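Local atomic coordinates of GH18 chiitnase (Pseudoalteromonas aurantia, PDB entry 6K7Z), a protein that degrades chitin as a family 18 glycoside hydrolase, an endochitinase that probably cleaves beta-1,4 bonds within chains of N-acetylglucosamine. Residues 4-9 with 21-26; 84-89 with 126-131; 95-100 with 135-140; 159-164 with 206-211. All blocks are in the same frame, centred on the assembly; numbering follows the deposited sequence.

The four contacts lie around one TIM barrel. Contact 1 pairs the first two strands of the barrel wall, whereas contacts 2 to 4 join helices and loops outside it. Contacts 2 and 3 share helix 130-144; their centres are 14 Å apart and they touch where L89 CD1 meets L96 CD2 at 4.0 Å. Contact 1 is 29 Å from contact 2 and 24 Å from contact 4, centre to centre, and lies opposite both across the middle of the chain. Two contacts reach toward strand 111-115, which holds the aspartates of the probable family 18 catalytic motif DxDxE, its glutamate following just past the strand: Y7 of 4-9 bonds D113, and Y128 of 126-131 bonds D118 just beyond it.

Contact 1: residues 4-9 with 21-26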
loop_
_atom_site.group_PDB
_atom_site.type_symbol
_atom_site.label_atom_id
_atom_site.label_comp_id
_atom_site.label_asym_id
_atom_site.label_seq_id
_atom_site.Cartn_x
_atom_site.Cartn_y
_atom_site.Cartn_z
ATOM N N THR A 4 -5.682 2.635 10.453
ATOM C CA THR A 4 -4.951 3.815 10.000
ATOM C C THR A 4 -3.584 3.338 9.514
ATOM O O THR A 4 -2.940 2.626 10.183
ATOM C CB THR A 4 -4.865 4.911 11.047
ATOM O OG1 THR A 4 -4.386 4.396 12.248
ATOM C CG2 THR A 4 -6.246 5.504 11.208
ATOM N N ILE A 5 -3.227 3.769 8.312
ATOM C CA ILE A 5 -2.042 3.275 7.633
ATOM C C ILE A 5 -1.279 4.465 7.067
ATOM O O ILE A 5 -1.883 5.423 6.574
ATOM C CB ILE A 5 -2.433 2.274 6.532
ATOM C CG1 ILE A 5 -3.259 1.143 7.155
ATOM C CG2 ILE A 5 -1.196 1.716 5.807
ATOM C CD1 ILE A 5 -3.597 0.049 6.225
ATOM N N THR A 6 0.050 4.416 7.146
ATOM C CA THR A 6 0.846 5.454 6.510
ATOM C C THR A 6 2.048 4.819 5.842
ATOM O O THR A 6 2.494 3.740 6.231
ATOM C CB THR A 6 1.295 6.544 7.509
ATOM O OG1 THR A 6 1.974 7.596 6.807
ATOM C CG2 THR A 6 2.201 5.965 8.602
ATOM N N TYR A 7 2.565 5.499 4.821
ATOM C CA TYR A 7 3.838 5.151 4.200
ATOM C C TYR A 7 4.959 6.022 4.749
ATOM O O TYR A 7 4.798 7.233 4.917
ATOM C CB TYR A 7 3.791 5.316 2.685
ATOM C CG TYR A 7 3.017 4.233 1.982
ATOM C CD1 TYR A 7 1.625 4.293 1.914
ATOM C CD2 TYR A 7 3.665 3.159 1.403
ATOM C CE1 TYR A 7 0.899 3.307 1.298
ATOM C CE2 TYR A 7 2.940 2.154 0.766
ATOM C CZ TYR A 7 1.561 2.244 0.723
ATOM O OH TYR A 7 0.825 1.274 0.108
ATOM N N TYR A 8 6.106 5.403 5.014
ATOM C CA TYR A 8 7.286 6.129 5.457
ATOM C C TYR A 8 8.333 6.034 4.354
ATOM O O TYR A 8 8.927 4.974 4.147
ATOM C CB TYR A 8 7.802 5.571 6.776
ATOM C CG TYR A 8 8.917 6.392 7.387
ATOM C CD1 TYR A 8 8.623 7.503 8.154
ATOM C CD2 TYR A 8 10.251 6.055 7.204
ATOM C CE1 TYR A 8 9.613 8.263 8.736
ATOM C CE2 TYR A 8 11.266 6.831 7.786
ATOM C CZ TYR A 8 10.926 7.939 8.544
ATOM O OH TYR A 8 11.895 8.735 9.151
ATOM N N ASN A 9 8.550 7.145 3.649
ATOM C CA ASN A 9 9.592 7.238 2.629
ATOM C C ASN A 9 10.541 8.368 2.989
ATOM O O ASN A 9 11.698 8.101 3.321
ATOM C CB ASN A 9 8.965 7.428 1.245
ATOM C CG ASN A 9 9.992 7.398 0.111
ATOM O OD1 ASN A 9 10.166 8.385 -0.595
ATOM N ND2 ASN A 9 10.657 6.259 -0.077
ATOM N N LEU A 21 1.573 7.721 17.863
ATOM C CA LEU A 21 0.459 8.252 17.103
ATOM C C LEU A 21 -0.542 7.143 16.806
ATOM O O LEU A 21 -0.215 5.955 16.923
ATOM C CB LEU A 21 0.972 8.891 15.804
ATOM C CG LEU A 21 1.697 10.193 16.137
ATOM C CD1 LEU A 21 2.499 10.662 14.929
ATOM C CD2 LEU A 21 0.692 11.255 16.572
ATOM N N PRO A 22 -1.759 7.484 16.466
ATOM C CA PRO A 22 -2.801 6.452 16.299
ATOM C C PRO A 22 -2.760 5.788 14.926
ATOM O O PRO A 22 -3.743 5.798 14.166
ATOM C CB PRO A 22 -4.089 7.250 16.539
ATOM C CG PRO A 22 -3.766 8.618 16.066
ATOM C CD PRO A 22 -2.319 8.849 16.394
ATOM N N TYR A 23 -1.604 5.215 14.591
ATOM C CA TYR A 23 -1.448 4.372 13.409
ATOM C C TYR A 23 -1.549 2.907 13.791
ATOM O O TYR A 23 -1.076 2.496 14.852
ATOM C CB TYR A 23 -0.104 4.598 12.711
ATOM C CG TYR A 23 -0.054 5.879 11.911
ATOM C CD1 TYR A 23 -0.825 6.028 10.765
ATOM C CD2 TYR A 23 0.774 6.930 12.302
ATOM C CE1 TYR A 23 -0.796 7.201 10.032
ATOM C CE2 TYR A 23 0.820 8.104 11.575
ATOM C CZ TYR A 23 0.036 8.233 10.441
ATOM O OH TYR A 23 0.091 9.409 9.724
ATOM N N ASP A 24 -2.159 2.120 12.916
ATOM C CA ASP A 24 -2.136 0.676 13.084
ATOM C C ASP A 24 -1.040 0.011 12.274
ATOM O O ASP A 24 -0.482 -1.001 12.718
ATOM C CB ASP A 24 -3.486 0.077 12.696
ATOM C CG ASP A 24 -4.604 0.578 13.568
ATOM O OD1 ASP A 24 -4.483 0.460 14.808
ATOM O OD2 ASP A 24 -5.591 1.106 13.018
ATOM N N VAL A 25 -0.706 0.567 11.113
ATOM C CA VAL A 25 0.235 -0.053 10.184
ATOM C C VAL A 25 1.135 1.028 9.608
ATOM O O VAL A 25 0.659 2.087 9.187
ATOM C CB VAL A 25 -0.496 -0.776 9.035
ATOM C CG1 VAL A 25 0.509 -1.463 8.121
ATOM C CG2 VAL A 25 -1.511 -1.771 9.571
ATOM N N VAL A 26 2.431 0.749 9.555
ATOM C CA VAL A 26 3.388 1.618 8.889
ATOM C C VAL A 26 4.039 0.815 7.777
ATOM O O VAL A 26 4.603 -0.257 8.031
ATOM C CB VAL A 26 4.437 2.168 9.864
ATOM C CG1 VAL A 26 5.546 2.857 9.095
ATOM C CG2 VAL A 26 3.769 3.120 10.854
#
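T6 rests its methyl on the ring of Y23: CG2 stands 3.6 Å from the ring centroid, over the centre of one face, and the two side chains cross at about a right angle. T6 CB also approaches Y23 CE1 to 3.3 Å. With OG1 anti to the backbone N (chi1 -175°), the hydroxyl of T6 is directed to N259 OD1, while Y23 OH bonds N259 ND2, so one amide outside the pair holds both polar ends. An alanine in place of Y23 would probably leave the T6 methyl without the aromatic face beneath it and N259 ND2 without its hydroxyl partner. At the start of the strand, T4 O is gripped twice, by D24 N at 2.9 Å and by V25 N at 3.2 Å. T4 N in turn donates to D24 OD2 (3.0 Å), meeting that oxygen on its anti side, 24° out of the carboxylate plane. Beyond this point the backbones run parallel, with I5 bridged to V25 and T6 to V26; T6 N reaches V25 O at 3.2 Å. I5 and V25 lie side by side and point the same way, CG1 of I5 being 3.9 Å from CB of V25, and both touch W183 of strand 183-187 across the barrel interior. Y23 and T4 instead meet I271 of helix 269-277. The chemistry thus divides by face: V25 and I5 supply aliphatic packing inside the barrel, whereas outside it a CH-pi contact is locked by an amide, and the D24 carboxylate together with doubled backbone bonds secures the strand's entry.

Contact 2: residues 84-89 with 126-131; sequences NAYRSL and AGYDGA
R87 and Y128 bring the two backbones together, their CA atoms 5.8 Å apart: the first segment is helical, while the second is an irregular run that becomes helix at G130. At the positive phi of G127 a CB would press on the carbonyl O of A126, and it would also collide with R87 NE, so glycine fits here. The extended Y128 turns its ring onto the helix. Its CG occupies the crowded position between backbone N and carbonyl carbon (chi1 76°), and R87 CA lies over one ring face, 4.0 Å from the centroid. At the far end of the ring Y128 OH comes within 3.0 Å of Y86 CB, and its polar partners are D118 and the hydroxyl of Y116. R87 stretches out from CG to NE and donates NE-H to G127 O (3.3 Å, 142° at the hydrogen), standing above the carbonyl plane by 45°. This bond lies on the exposed side of the contact. D129 N-caps helix 130-144 by bonding Q132 N. The arrangement is that of neighbouring beta-alpha units in a TIM barrel, where helix 83-89, following strand 71-77, packs against the loop that leaves strand 111-115 on the side of the family's DxDxE motif.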
loop_
_atom_site.group_PDB
_atom_site.type_symbol
_atom_site.label_atom_id
_atom_site.label_comp_id
_atom_site.label_asym_id
_atom_site.label_seq_id
_atom_site.Cartn_x
_atom_site.Cartn_y
_atom_site.Cartn_z
ATOM N N ASN A 84 10.041 -3.190 -17.145
ATOM C CA ASN A 84 10.989 -4.200 -17.591
ATOM C C ASN A 84 11.470 -5.070 -16.433
ATOM O O ASN A 84 11.727 -6.265 -16.618
ATOM C CB ASN A 84 12.170 -3.520 -18.295
ATOM C CG ASN A 84 12.880 -2.499 -17.409
ATOM O OD1 ASN A 84 12.281 -1.916 -16.503
ATOM N ND2 ASN A 84 14.170 -2.286 -17.667
ATOM N N ALA A 85 11.600 -4.498 -15.233
ATOM C CA ALA A 85 11.988 -5.312 -14.084
ATOM C C ALA A 85 10.878 -6.287 -13.708
ATOM O O ALA A 85 11.143 -7.466 -13.437
ATOM C CB ALA A 85 12.349 -4.415 -12.902
ATOM N N TYR A 86 9.629 -5.813 -13.698
ATOM C CA TYR A 86 8.495 -6.688 -13.419
ATOM C C TYR A 86 8.379 -7.791 -14.464
ATOM O O TYR A 86 8.054 -8.936 -14.135
ATOM C CB TYR A 86 7.194 -5.882 -13.390
ATOM C CG TYR A 86 6.938 -5.038 -12.153
ATOM C CD1 TYR A 86 6.766 -5.627 -10.902
ATOM C CD2 TYR A 86 6.807 -3.658 -12.249
ATOM C CE1 TYR A 86 6.507 -4.852 -9.770
ATOM C CE2 TYR A 86 6.541 -2.880 -11.130
ATOM C CZ TYR A 86 6.391 -3.481 -9.896
ATOM O OH TYR A 86 6.130 -2.697 -8.783
ATOM N N ARG A 87 8.622 -7.460 -15.732
ATOM C CA ARG A 87 8.545 -8.474 -16.784
ATOM C C ARG A 87 9.461 -9.648 -16.473
ATOM O O ARG A 87 9.060 -10.813 -16.592
ATOM C CB ARG A 87 8.909 -7.863 -18.135
ATOM C CG ARG A 87 8.612 -8.762 -19.338
ATOM C CD ARG A 87 9.120 -8.110 -20.613
ATOM N NE ARG A 87 8.711 -8.827 -21.817
ATOM C CZ ARG A 87 9.168 -8.552 -23.035
ATOM N NH1 ARG A 87 10.062 -7.582 -23.202
ATOM N NH2 ARG A 87 8.736 -9.244 -24.086
ATOM N N SER A 88 10.699 -9.357 -16.074
ATOM C CA SER A 88 11.629 -10.418 -15.702
ATOM C C SER A 88 11.152 -11.164 -14.465
ATOM O O SER A 88 11.203 -12.399 -14.417
ATOM C CB SER A 88 13.018 -9.833 -15.462
ATOM O OG SER A 88 13.515 -9.218 -16.637
ATOM N N LEU A 89 10.696 -10.427 -13.448
ATOM C CA LEU A 89 10.246 -11.063 -12.220
ATOM C C LEU A 89 9.073 -11.986 -12.471
ATOM O O LEU A 89 8.926 -12.999 -11.777
ATOM C CB LEU A 89 9.851 -10.006 -11.192
ATOM C CG LEU A 89 10.979 -9.116 -10.689
ATOM C CD1 LEU A 89 10.378 -8.003 -9.863
ATOM C CD2 LEU A 89 11.972 -9.916 -9.858
ATOM N N ALA A 126 2.858 -4.446 -21.938
ATOM C CA ALA A 126 4.087 -4.624 -21.175
ATOM C C ALA A 126 4.813 -5.929 -21.468
ATOM O O ALA A 126 5.894 -6.154 -20.917
ATOM C CB ALA A 126 3.793 -4.544 -19.672
ATOM N N GLY A 127 4.255 -6.804 -22.294
ATOM C CA GLY A 127 4.933 -8.057 -22.553
ATOM C C GLY A 127 4.858 -9.059 -21.426
ATOM O O GLY A 127 5.657 -9.995 -21.392
ATOM N N TYR A 128 3.932 -8.882 -20.485
ATOM C CA TYR A 128 3.662 -9.900 -19.479
ATOM C C TYR A 128 2.296 -9.605 -18.879
ATOM O O TYR A 128 1.823 -8.469 -18.910
ATOM C CB TYR A 128 4.748 -9.952 -18.387
ATOM C CG TYR A 128 4.665 -8.826 -17.364
ATOM C CD1 TYR A 128 5.191 -7.567 -17.638
ATOM C CD2 TYR A 128 4.056 -9.027 -16.126
ATOM C CE1 TYR A 128 5.111 -6.525 -16.702
ATOM C CE2 TYR A 128 3.968 -7.990 -15.183
ATOM C CZ TYR A 128 4.503 -6.749 -15.478
ATOM O OH TYR A 128 4.412 -5.729 -14.557
ATOM N N ASP A 129 1.661 -10.649 -18.362
ATOM C CA ASP A 129 0.326 -10.548 -17.784
ATOM C C ASP A 129 0.459 -10.057 -16.343
ATOM O O ASP A 129 0.898 -10.803 -15.466
ATOM C CB ASP A 129 -0.359 -11.908 -17.862
ATOM C CG ASP A 129 -1.829 -11.856 -17.500
ATOM O OD1 ASP A 129 -2.223 -11.006 -16.677
ATOM O OD2 ASP A 129 -2.592 -12.684 -18.042
ATOM N N GLY A 130 0.086 -8.804 -16.093
ATOM C CA GLY A 130 0.273 -8.249 -14.759
ATOM C C GLY A 130 -0.655 -8.858 -13.722
ATOM O O GLY A 130 -0.269 -9.040 -12.561
ATOM N N ALA A 131 -1.892 -9.165 -14.113
ATOM C CA ALA A 131 -2.815 -9.795 -13.179
ATOM C C ALA A 131 -2.300 -11.160 -12.748
ATOM O O ALA A 131 -2.282 -11.482 -11.555
ATOM C CB ALA A 131 -4.206 -9.908 -13.805
#

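Contact 3: residues 95-100 with 135-140; sequences KLADSL and ISLTQE
L137 packs against the facing helix chiefly with one methyl, CD1, which meets L96, A97 and L100. CD1 of L137 lies 3.8 Å from L96 CD2 and 4.3 Å from both A97 CB and L100 CD1, so this one branch serves three partners. Its approach depends on the side chain's shape: CG is anti to the backbone N (chi1 178°), and although the CB of L137 does not point at the other helix, chi2 (62°) turns CD1 toward it. L96 matches in both torsions, and the two leucines cross obliquely. A second point of contact is tighter. A97 CB abuts E140 CB at 3.5 Å, where the backbones also come nearest, the CA atoms being 5.8 Å apart. E140 touches with the root of its chain; CG is anti to the carbonyl carbon and the chain bends at chi2, while OE1 forms salt bridges with K143 and R144 farther along the same helix. F133 and L41 adjoin L96, and L141 adjoins L100. The helix segments approach to 9.0 Å between axes, with a signed crossing angle of -46°. No hydrogen bond links 95-100 to 135-140, though S136 OG bonds T93 OG1 at the start of the other helix. Cohesion between the two segments therefore rests on aliphatic van der Waals contact, with the carboxylate of E140 engaged by its own helix and only its aliphatic base lent to the interface.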
loop_
_atom_site.group_PDB
_atom_site.type_symbol
_atom_site.label_atom_id
_atom_site.label_comp_id
_atom_site.label_asym_id
_atom_site.label_seq_id
_atom_site.Cartn_x
_atom_site.Cartn_y
_atom_site.Cartn_z
ATOM N N LYS A 95 10.877 -17.254 -6.858
ATOM C CA LYS A 95 12.155 -16.708 -6.433
ATOM C C LYS A 95 11.977 -15.331 -5.816
ATOM O O LYS A 95 12.573 -15.029 -4.774
ATOM C CB LYS A 95 13.115 -16.651 -7.623
ATOM C CG LYS A 95 14.509 -16.178 -7.275
ATOM C CD LYS A 95 15.484 -16.395 -8.438
ATOM C CE LYS A 95 16.923 -16.129 -7.990
ATOM N NZ LYS A 95 17.922 -16.141 -9.104
ATOM N N LEU A 96 11.160 -14.486 -6.450
ATOM C CA LEU A 96 10.841 -13.183 -5.880
ATOM C C LEU A 96 10.182 -13.340 -4.515
ATOM O O LEU A 96 10.580 -12.689 -3.537
ATOM C CB LEU A 96 9.934 -12.410 -6.841
ATOM C CG LEU A 96 9.426 -11.051 -6.352
ATOM C CD1 LEU A 96 10.592 -10.113 -6.086
ATOM C CD2 LEU A 96 8.460 -10.429 -7.353
ATOM N N ALA A 97 9.190 -14.233 -4.424
ATOM C CA ALA A 97 8.506 -14.450 -3.152
ATOM C C ALA A 97 9.483 -14.852 -2.060
ATOM O O ALA A 97 9.395 -14.367 -0.925
ATOM C CB ALA A 97 7.423 -15.514 -3.309
ATOM N N ASP A 98 10.432 -15.736 -2.386
ATOM C CA ASP A 98 11.384 -16.188 -1.381
ATOM C C ASP A 98 12.274 -15.047 -0.919
ATOM O O ASP A 98 12.553 -14.915 0.280
ATOM C CB ASP A 98 12.238 -17.330 -1.929
ATOM C CG ASP A 98 13.399 -17.668 -1.013
ATOM O OD1 ASP A 98 13.167 -18.340 0.016
ATOM O OD2 ASP A 98 14.541 -17.242 -1.308
ATOM N N SER A 99 12.725 -14.207 -1.852
ATOM C CA SER A 99 13.517 -13.039 -1.468
ATOM C C SER A 99 12.725 -12.101 -0.562
ATOM O O SER A 99 13.246 -11.600 0.444
ATOM C CB SER A 99 13.994 -12.302 -2.716
ATOM O OG SER A 99 14.794 -13.148 -3.526
ATOM N N LEU A 100 11.464 -11.834 -0.910
ATOM C CA LEU A 100 10.649 -10.941 -0.090
ATOM C C LEU A 100 10.387 -11.541 1.290
ATOM O O LEU A 100 10.532 -10.861 2.319
ATOM C CB LEU A 100 9.328 -10.636 -0.800
ATOM C CG LEU A 100 9.344 -9.695 -2.010
ATOM C CD1 LEU A 100 7.974 -9.674 -2.661
ATOM C CD2 LEU A 100 9.741 -8.286 -1.614
ATOM N N ILE A 135 -1.344 -12.337 -9.062
ATOM C CA ILE A 135 -1.979 -13.537 -8.519
ATOM C C ILE A 135 -0.925 -14.536 -8.053
ATOM O O ILE A 135 -0.971 -15.026 -6.920
ATOM C CB ILE A 135 -2.919 -14.154 -9.567
ATOM C CG1 ILE A 135 -4.160 -13.274 -9.706
ATOM C CG2 ILE A 135 -3.268 -15.612 -9.223
ATOM C CD1 ILE A 135 -4.976 -13.566 -10.941
ATOM N N SER A 136 0.037 -14.849 -8.917
ATOM C CA SER A 136 1.075 -15.815 -8.549
ATOM C C SER A 136 1.949 -15.298 -7.413
ATOM O O SER A 136 2.275 -16.044 -6.483
ATOM C CB SER A 136 1.935 -16.156 -9.768
ATOM O OG SER A 136 3.011 -17.007 -9.382
ATOM N N LEU A 137 2.370 -14.031 -7.484
ATOM C CA LEU A 137 3.178 -13.479 -6.403
ATOM C C LEU A 137 2.437 -13.540 -5.070
ATOM O O LEU A 137 3.017 -13.922 -4.048
ATOM C CB LEU A 137 3.588 -12.042 -6.722
ATOM C CG LEU A 137 4.401 -11.363 -5.618
ATOM C CD1 LEU A 137 5.715 -12.100 -5.373
ATOM C CD2 LEU A 137 4.645 -9.878 -5.937
ATOM N N THR A 138 1.145 -13.194 -5.065
ATOM C CA THR A 138 0.395 -13.253 -3.815
ATOM C C THR A 138 0.348 -14.674 -3.266
ATOM O O THR A 138 0.589 -14.890 -2.074
ATOM C CB THR A 138 -1.017 -12.697 -4.009
ATOM O OG1 THR A 138 -0.943 -11.301 -4.329
ATOM C CG2 THR A 138 -1.835 -12.863 -2.738
ATOM N N GLN A 139 0.095 -15.662 -4.130
ATOM C CA GLN A 139 0.005 -17.042 -3.670
ATOM C C GLN A 139 1.332 -17.510 -3.088
ATOM O O GLN A 139 1.373 -18.121 -2.013
ATOM C CB GLN A 139 -0.427 -17.947 -4.823
ATOM C CG GLN A 139 -1.900 -17.828 -5.188
ATOM C CD GLN A 139 -2.255 -18.575 -6.463
ATOM O OE1 GLN A 139 -1.398 -18.825 -7.309
ATOM N NE2 GLN A 139 -3.530 -18.923 -6.611
ATOM N N GLU A 140 2.432 -17.231 -3.788
ATOM C CA GLU A 140 3.734 -17.698 -3.329
ATOM C C GLU A 140 4.157 -16.987 -2.055
ATOM O O GLU A 140 4.788 -17.586 -1.177
ATOM C CB GLU A 140 4.774 -17.493 -4.427
ATOM C CG GLU A 140 4.467 -18.239 -5.702
ATOM C CD GLU A 140 4.713 -19.725 -5.564
ATOM O OE1 GLU A 140 5.203 -20.158 -4.490
ATOM O OE2 GLU A 140 4.438 -20.452 -6.535
#

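Contact 4: residues 159-164 with 206-211; sequences PYLEQG and LNYTKL
L161 sets its CB over one face of the Y208 ring, 3.7 Å from the centroid and displaced toward the rim, the side chains crossing at about a right angle. This is the tight, buried half of the contact: L161 CB comes to 3.5 Å from Y208 CE1, and L161 CD2 to 3.9 Å from L211 CD1. Y170, V174, L184 and V186 continue the apolar surroundings. Toward solvent the packing becomes sparser. Exposed Q163 runs antiparallel alongside L211, touching CD2 with NE2 at 3.8 Å. At the tip of the ring, Y208 OH donates to the anti lone pair of E162 OE2 at 2.8 Å, with carboxylate and ring planes turned 74° apart. A bend at chi2 (-72°) turns the glutamate's CD back toward that hydroxyl, and OE2 also meets a water that bonds N207 ND2 weakly, as well as a weak bond from S204. A phenylalanine in place of Y208 would keep the face for L161 but would probably leave E162 OE2 without its strongest protein donor and its carboxylate more free to turn. The tyrosine thus joins loop and helix through unlike chemistries: dispersion across its face and a hydrogen bond at its hydroxyl.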
loop_
_atom_site.group_PDB
_atom_site.type_symbol
_atom_site.label_atom_id
_atom_site.label_comp_id
_atom_site.label_asym_id
_atom_site.label_seq_id
_atom_site.Cartn_x
_atom_site.Cartn_y
_atom_site.Cartn_z
ATOM N N PRO A 159 -8.413 2.914 -11.143
ATOM C CA PRO A 159 -8.732 2.239 -12.418
ATOM C C PRO A 159 -8.516 0.739 -12.371
ATOM O O PRO A 159 -9.184 -0.003 -13.103
ATOM C CB PRO A 159 -7.790 2.911 -13.425
ATOM C CG PRO A 159 -7.543 4.266 -12.860
ATOM C CD PRO A 159 -7.488 4.046 -11.364
ATOM N N TYR A 160 -7.613 0.275 -11.507
ATOM C CA TYR A 160 -7.333 -1.151 -11.401
ATOM C C TYR A 160 -8.534 -1.944 -10.906
ATOM O O TYR A 160 -8.576 -3.166 -11.107
ATOM C CB TYR A 160 -6.172 -1.392 -10.446
ATOM C CG TYR A 160 -4.826 -0.808 -10.834
ATOM C CD1 TYR A 160 -4.622 -0.154 -12.051
ATOM C CD2 TYR A 160 -3.754 -0.906 -9.958
ATOM C CE1 TYR A 160 -3.367 0.365 -12.374
ATOM C CE2 TYR A 160 -2.514 -0.402 -10.275
ATOM C CZ TYR A 160 -2.324 0.239 -11.471
ATOM O OH TYR A 160 -1.071 0.730 -11.751
ATOM N N LEU A 161 -9.488 -1.282 -10.249
ATOM C CA LEU A 161 -10.604 -1.921 -9.556
ATOM C C LEU A 161 -11.954 -1.641 -10.213
ATOM O O LEU A 161 -12.997 -2.022 -9.667
ATOM C CB LEU A 161 -10.635 -1.459 -8.097
ATOM C CG LEU A 161 -9.448 -1.931 -7.247
ATOM C CD1 LEU A 161 -9.276 -1.090 -5.993
ATOM C CD2 LEU A 161 -9.604 -3.394 -6.885
ATOM N N GLU A 162 -11.960 -0.997 -11.369
ATOM C CA GLU A 162 -13.189 -0.619 -12.053
ATOM C C GLU A 162 -13.676 -1.804 -12.883
ATOM O O GLU A 162 -13.084 -2.132 -13.918
ATOM C CB GLU A 162 -12.937 0.615 -12.914
ATOM C CG GLU A 162 -12.756 1.892 -12.087
ATOM C CD GLU A 162 -14.063 2.358 -11.481
ATOM O OE1 GLU A 162 -15.051 2.441 -12.242
ATOM O OE2 GLU A 162 -14.118 2.623 -10.259
ATOM N N GLN A 163 -14.731 -2.460 -12.408
ATOM C CA GLN A 163 -15.367 -3.552 -13.143
ATOM C C GLN A 163 -15.570 -3.176 -14.602
ATOM O O GLN A 163 -16.137 -2.124 -14.907
ATOM C CB GLN A 163 -16.708 -3.900 -12.497
ATOM C CG GLN A 163 -17.426 -5.091 -13.122
ATOM C CD GLN A 163 -16.816 -6.431 -12.724
ATOM O OE1 GLN A 163 -16.273 -7.160 -13.560
ATOM N NE2 GLN A 163 -16.924 -6.767 -11.445
ATOM N N GLY A 164 -15.053 -3.996 -15.502
ATOM C CA GLY A 164 -15.194 -3.723 -16.910
ATOM C C GLY A 164 -14.206 -2.767 -17.524
ATOM O O GLY A 164 -14.184 -2.595 -18.687
ATOM N N LEU A 206 -17.445 2.196 -2.390
ATOM C CA LEU A 206 -18.504 1.234 -2.109
ATOM C C LEU A 206 -18.497 0.095 -3.127
ATOM O O LEU A 206 -18.629 -1.079 -2.759
ATOM C CB LEU A 206 -19.855 1.945 -2.094
ATOM C CG LEU A 206 -20.027 2.987 -0.990
ATOM C CD1 LEU A 206 -21.322 3.797 -1.203
ATOM C CD2 LEU A 206 -20.022 2.311 0.371
ATOM N N ASN A 207 -18.328 0.427 -4.409
ATOM C CA ASN A 207 -18.234 -0.602 -5.444
ATOM C C ASN A 207 -17.098 -1.569 -5.154
ATOM O O ASN A 207 -17.245 -2.792 -5.319
ATOM C CB ASN A 207 -18.025 0.049 -6.814
ATOM C CG ASN A 207 -19.253 0.762 -7.316
ATOM O OD1 ASN A 207 -20.351 0.547 -6.812
ATOM N ND2 ASN A 207 -19.079 1.606 -8.328
ATOM N N TYR A 208 -15.946 -1.039 -4.729
ATOM C CA TYR A 208 -14.791 -1.900 -4.502
ATOM C C TYR A 208 -15.035 -2.853 -3.343
ATOM O O TYR A 208 -14.544 -3.990 -3.357
ATOM C CB TYR A 208 -13.536 -1.064 -4.235
ATOM C CG TYR A 208 -13.183 -0.066 -5.312
ATOM C CD1 TYR A 208 -13.675 -0.186 -6.609
ATOM C CD2 TYR A 208 -12.347 1.003 -5.030
ATOM C CE1 TYR A 208 -13.353 0.749 -7.589
ATOM C CE2 TYR A 208 -12.010 1.925 -6.002
ATOM C CZ TYR A 208 -12.512 1.799 -7.273
ATOM O OH TYR A 208 -12.178 2.740 -8.223
ATOM N N THR A 209 -15.784 -2.413 -2.321
ATOM C CA THR A 209 -16.054 -3.312 -1.203
ATOM C C THR A 209 -16.943 -4.478 -1.604
ATOM O O THR A 209 -17.013 -5.465 -0.864
ATOM C CB THR A 209 -16.727 -2.589 -0.038
ATOM O OG1 THR A 209 -18.030 -2.149 -0.442
ATOM C CG2 THR A 209 -15.887 -1.403 0.414
ATOM N N LYS A 210 -17.622 -4.374 -2.738
ATOM C CA LYS A 210 -18.553 -5.391 -3.207
ATOM C C LYS A 210 -17.968 -6.281 -4.291
ATOM O O LYS A 210 -18.687 -7.132 -4.830
ATOM C CB LYS A 210 -19.831 -4.725 -3.715
ATOM C CG LYS A 210 -20.568 -3.952 -2.630
ATOM C CD LYS A 210 -21.829 -3.297 -3.182
ATOM C CE LYS A 210 -22.496 -2.425 -2.134
ATOM N NZ LYS A 210 -23.643 -1.650 -2.701
ATOM N N LEU A 211 -16.691 -6.105 -4.628
ATOM C CA LEU A 211 -16.030 -7.029 -5.537
ATOM C C LEU A 211 -15.921 -8.406 -4.886
ATOM O O LEU A 211 -15.951 -8.524 -3.663
ATOM C CB LEU A 211 -14.644 -6.505 -5.925
ATOM C CG LEU A 211 -14.619 -5.324 -6.910
ATOM C CD1 LEU A 211 -13.248 -4.677 -6.957
ATOM C CD2 LEU A 211 -15.049 -5.752 -8.308
HETATM O O HOH W 1 -16.457 3.323 -9.637
#